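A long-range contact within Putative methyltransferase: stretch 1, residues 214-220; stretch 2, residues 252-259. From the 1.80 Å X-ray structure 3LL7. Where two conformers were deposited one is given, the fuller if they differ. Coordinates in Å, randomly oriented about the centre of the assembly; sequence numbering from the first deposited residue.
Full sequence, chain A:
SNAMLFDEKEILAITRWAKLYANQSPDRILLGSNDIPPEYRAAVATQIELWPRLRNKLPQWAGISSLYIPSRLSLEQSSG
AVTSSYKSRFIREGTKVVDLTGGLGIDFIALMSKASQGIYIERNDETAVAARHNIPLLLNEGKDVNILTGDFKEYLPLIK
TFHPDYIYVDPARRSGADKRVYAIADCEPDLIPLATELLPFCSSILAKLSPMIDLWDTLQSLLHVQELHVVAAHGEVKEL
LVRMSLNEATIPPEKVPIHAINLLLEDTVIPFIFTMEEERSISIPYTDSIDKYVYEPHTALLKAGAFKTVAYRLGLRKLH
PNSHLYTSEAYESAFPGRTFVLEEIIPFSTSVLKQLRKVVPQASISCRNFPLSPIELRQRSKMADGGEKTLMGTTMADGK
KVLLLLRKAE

Stretch 1, residues 214-220: DLWDTLQ
Stretch 2, residues 252-259: PPEKVPIH

What backbones meet here? Asp-214 (chi1 t) caps a helix running from Leu-215 through Gln-220, its OD2 accepting from Asp-217 N at 2.8 Å; phi/psi stay near -60/-45 up to Thr-218, psi easing to -29° and -26° at Leu-219 and Gln-220. Across from it lies a 3-10 turn, 253-255, closed by Lys-255 N to Pro-252 O at 2.9 Å, after which the chain extends through Val-256 (-63/126) into a strand containing Ile-258 (-104/125). The CA atoms of Leu-219 and Pro-253 stand 5.3 Å apart, those of Leu-215 and Ile-258 9.3 Å, so the stretches run in roughly opposite senses.

Which bump fills the hollow? Leu-219, chi1 m and chi2 t, points toward stretch 2, the most covered residue, fitting against Pro-253, Val-256 and Ile-258. Its CB lies 4.2 Å from Pro-253 CB, its CD2 3.7 Å from Val-256 CG1 (Val-256 chi1 t), and its CD1 4.3 Å from Ile-258 CD1. Its backbone O approaches Pro-253 CG at 3.4 Å, so the compact proline ring sits close against the helix.

How are the flanks packed? One turn earlier, Leu-215, chi1 -98° and chi2 p, sets CD2 3.9 Å from Ile-258 CG2; Ile-258 is m, t. Trp-216, chi1 t and chi2 -124°, leaves sideways, yet its long ring brings CH2 3.9 Å from Pro-253 CB, with Glu-254 N at the ring edge.

What binds them? No hydrogen bond crosses; apolar packing contributes to 332 Å² of buried surface, both sides summed. Leu-215, Leu-219, Val-256 and Ile-258 are buried, their branched apolar side chains suiting a contact without polar partners; Trp-216 and Pro-253 remain partly exposed.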

# COMPACT_ATOMS: atom_id res chain seq x y z
N ASP A 214 0.39 -13.94 -2.76
CA ASP A 214 -0.84 -14.63 -2.41
C ASP A 214 -1.00 -14.67 -0.89
O ASP A 214 -0.05 -15.06 -0.18
CB ASP A 214 -0.77 -16.05 -2.98
CG ASP A 214 -2.07 -16.79 -2.87
OD1 ASP A 214 -2.96 -16.53 -3.70
OD2 ASP A 214 -2.19 -17.64 -1.96
N LEU A 215 -2.17 -14.28 -0.38
CA LEU A 215 -2.44 -14.34 1.07
C LEU A 215 -2.33 -15.73 1.62
O LEU A 215 -1.71 -15.92 2.67
CB LEU A 215 -3.83 -13.80 1.43
CG LEU A 215 -3.92 -12.37 1.92
CD1 LEU A 215 -3.86 -11.48 0.71
CD2 LEU A 215 -5.23 -12.14 2.67
N TRP A 216 -2.94 -16.70 0.94
CA TRP A 216 -2.97 -18.05 1.45
C TRP A 216 -1.56 -18.65 1.41
O TRP A 216 -1.12 -19.26 2.38
CB TRP A 216 -4.02 -18.91 0.71
CG TRP A 216 -4.30 -20.23 1.37
CD1 TRP A 216 -4.20 -21.47 0.80
CD2 TRP A 216 -4.71 -20.45 2.73
NE1 TRP A 216 -4.52 -22.44 1.71
CE2 TRP A 216 -4.84 -21.85 2.90
CE3 TRP A 216 -4.98 -19.61 3.82
CZ2 TRP A 216 -5.22 -22.42 4.12
CZ3 TRP A 216 -5.36 -20.18 5.03
CH2 TRP A 216 -5.48 -21.57 5.17
N ASP A 217 -0.83 -18.40 0.32
CA ASP A 217 0.58 -18.82 0.24
C ASP A 217 1.37 -18.28 1.42
O ASP A 217 2.13 -19.02 2.06
CB ASP A 217 1.23 -18.36 -1.07
CG ASP A 217 2.67 -18.87 -1.24
OD1 ASP A 217 2.85 -20.08 -1.45
OD2 ASP A 217 3.63 -18.05 -1.17
N THR A 218 1.20 -16.98 1.71
CA THR A 218 1.85 -16.37 2.85
C THR A 218 1.50 -17.08 4.15
O THR A 218 2.40 -17.41 4.93
CB THR A 218 1.50 -14.87 2.99
OG1 THR A 218 1.89 -14.18 1.80
CG2 THR A 218 2.21 -14.24 4.20
N LEU A 219 0.20 -17.29 4.40
CA LEU A 219 -0.27 -17.87 5.65
C LEU A 219 0.13 -19.33 5.81
O LEU A 219 0.31 -19.81 6.93
CB LEU A 219 -1.79 -17.69 5.83
CG LEU A 219 -2.30 -16.25 6.09
CD1 LEU A 219 -3.82 -16.21 6.14
CD2 LEU A 219 -1.71 -15.65 7.37
N GLN A 220 0.28 -20.04 4.69
CA GLN A 220 0.75 -21.43 4.71
C GLN A 220 2.26 -21.53 4.91
O GLN A 220 2.75 -22.53 5.42
CB GLN A 220 0.35 -22.17 3.43
CG GLN A 220 -1.14 -22.47 3.31
CD GLN A 220 -1.44 -23.43 2.16
OE1 GLN A 220 -1.18 -23.12 1.00
NE2 GLN A 220 -2.01 -24.59 2.49
N PRO A 252 -3.41 -21.51 13.84
CA PRO A 252 -3.41 -22.16 12.54
C PRO A 252 -3.78 -21.14 11.45
O PRO A 252 -4.44 -20.13 11.75
CB PRO A 252 -4.42 -23.31 12.69
CG PRO A 252 -5.32 -22.89 13.81
CD PRO A 252 -4.47 -22.01 14.73
N PRO A 253 -3.31 -21.36 10.21
CA PRO A 253 -3.40 -20.37 9.14
C PRO A 253 -4.84 -19.90 8.87
O PRO A 253 -5.08 -18.71 8.67
CB PRO A 253 -2.81 -21.12 7.95
CG PRO A 253 -1.75 -22.00 8.60
CD PRO A 253 -2.52 -22.54 9.79
N GLU A 254 -5.79 -20.83 8.94
CA GLU A 254 -7.19 -20.50 8.66
C GLU A 254 -7.81 -19.62 9.74
O GLU A 254 -8.85 -19.03 9.52
CB GLU A 254 -8.02 -21.77 8.49
CG GLU A 254 -8.28 -22.53 9.79
CD GLU A 254 -7.23 -23.61 10.16
OE1 GLU A 254 -6.10 -23.64 9.59
OE2 GLU A 254 -7.56 -24.44 11.04
N LYS A 255 -7.16 -19.55 10.90
CA LYS A 255 -7.62 -18.74 12.02
C LYS A 255 -6.85 -17.43 12.21
O LYS A 255 -7.18 -16.64 13.08
CB LYS A 255 -7.53 -19.54 13.32
CG LYS A 255 -8.56 -20.64 13.40
CD LYS A 255 -8.47 -21.32 14.76
CE LYS A 255 -9.33 -22.57 14.81
NZ LYS A 255 -10.77 -22.23 14.92
N VAL A 256 -5.82 -17.20 11.39
CA VAL A 256 -5.11 -15.92 11.48
C VAL A 256 -6.04 -14.74 11.13
O VAL A 256 -6.66 -14.75 10.06
CB VAL A 256 -3.86 -15.90 10.60
CG1 VAL A 256 -3.25 -14.47 10.53
CG2 VAL A 256 -2.81 -16.90 11.18
N PRO A 257 -6.15 -13.73 12.03
CA PRO A 257 -6.94 -12.54 11.72
C PRO A 257 -6.39 -11.75 10.53
O PRO A 257 -5.22 -11.34 10.54
CB PRO A 257 -6.80 -11.68 12.99
CG PRO A 257 -6.44 -12.65 14.08
CD PRO A 257 -5.62 -13.70 13.41
N ILE A 258 -7.23 -11.54 9.53
CA ILE A 258 -6.92 -10.73 8.35
C ILE A 258 -7.64 -9.40 8.49
O ILE A 258 -8.88 -9.37 8.65
CB ILE A 258 -7.35 -11.44 7.06
CG1 ILE A 258 -6.66 -12.83 6.97
CG2 ILE A 258 -7.02 -10.62 5.83
CD1 ILE A 258 -7.32 -13.76 5.95
N HIS A 259 -6.88 -8.31 8.40
CA HIS A 259 -7.44 -6.97 8.45
C HIS A 259 -7.44 -6.35 7.06
O HIS A 259 -6.36 -6.20 6.45
CB HIS A 259 -6.57 -6.06 9.33
CG HIS A 259 -6.55 -6.43 10.77
ND1 HIS A 259 -6.29 -7.70 11.23
CD2 HIS A 259 -6.74 -5.66 11.87
CE1 HIS A 259 -6.33 -7.71 12.55
NE2 HIS A 259 -6.59 -6.48 12.96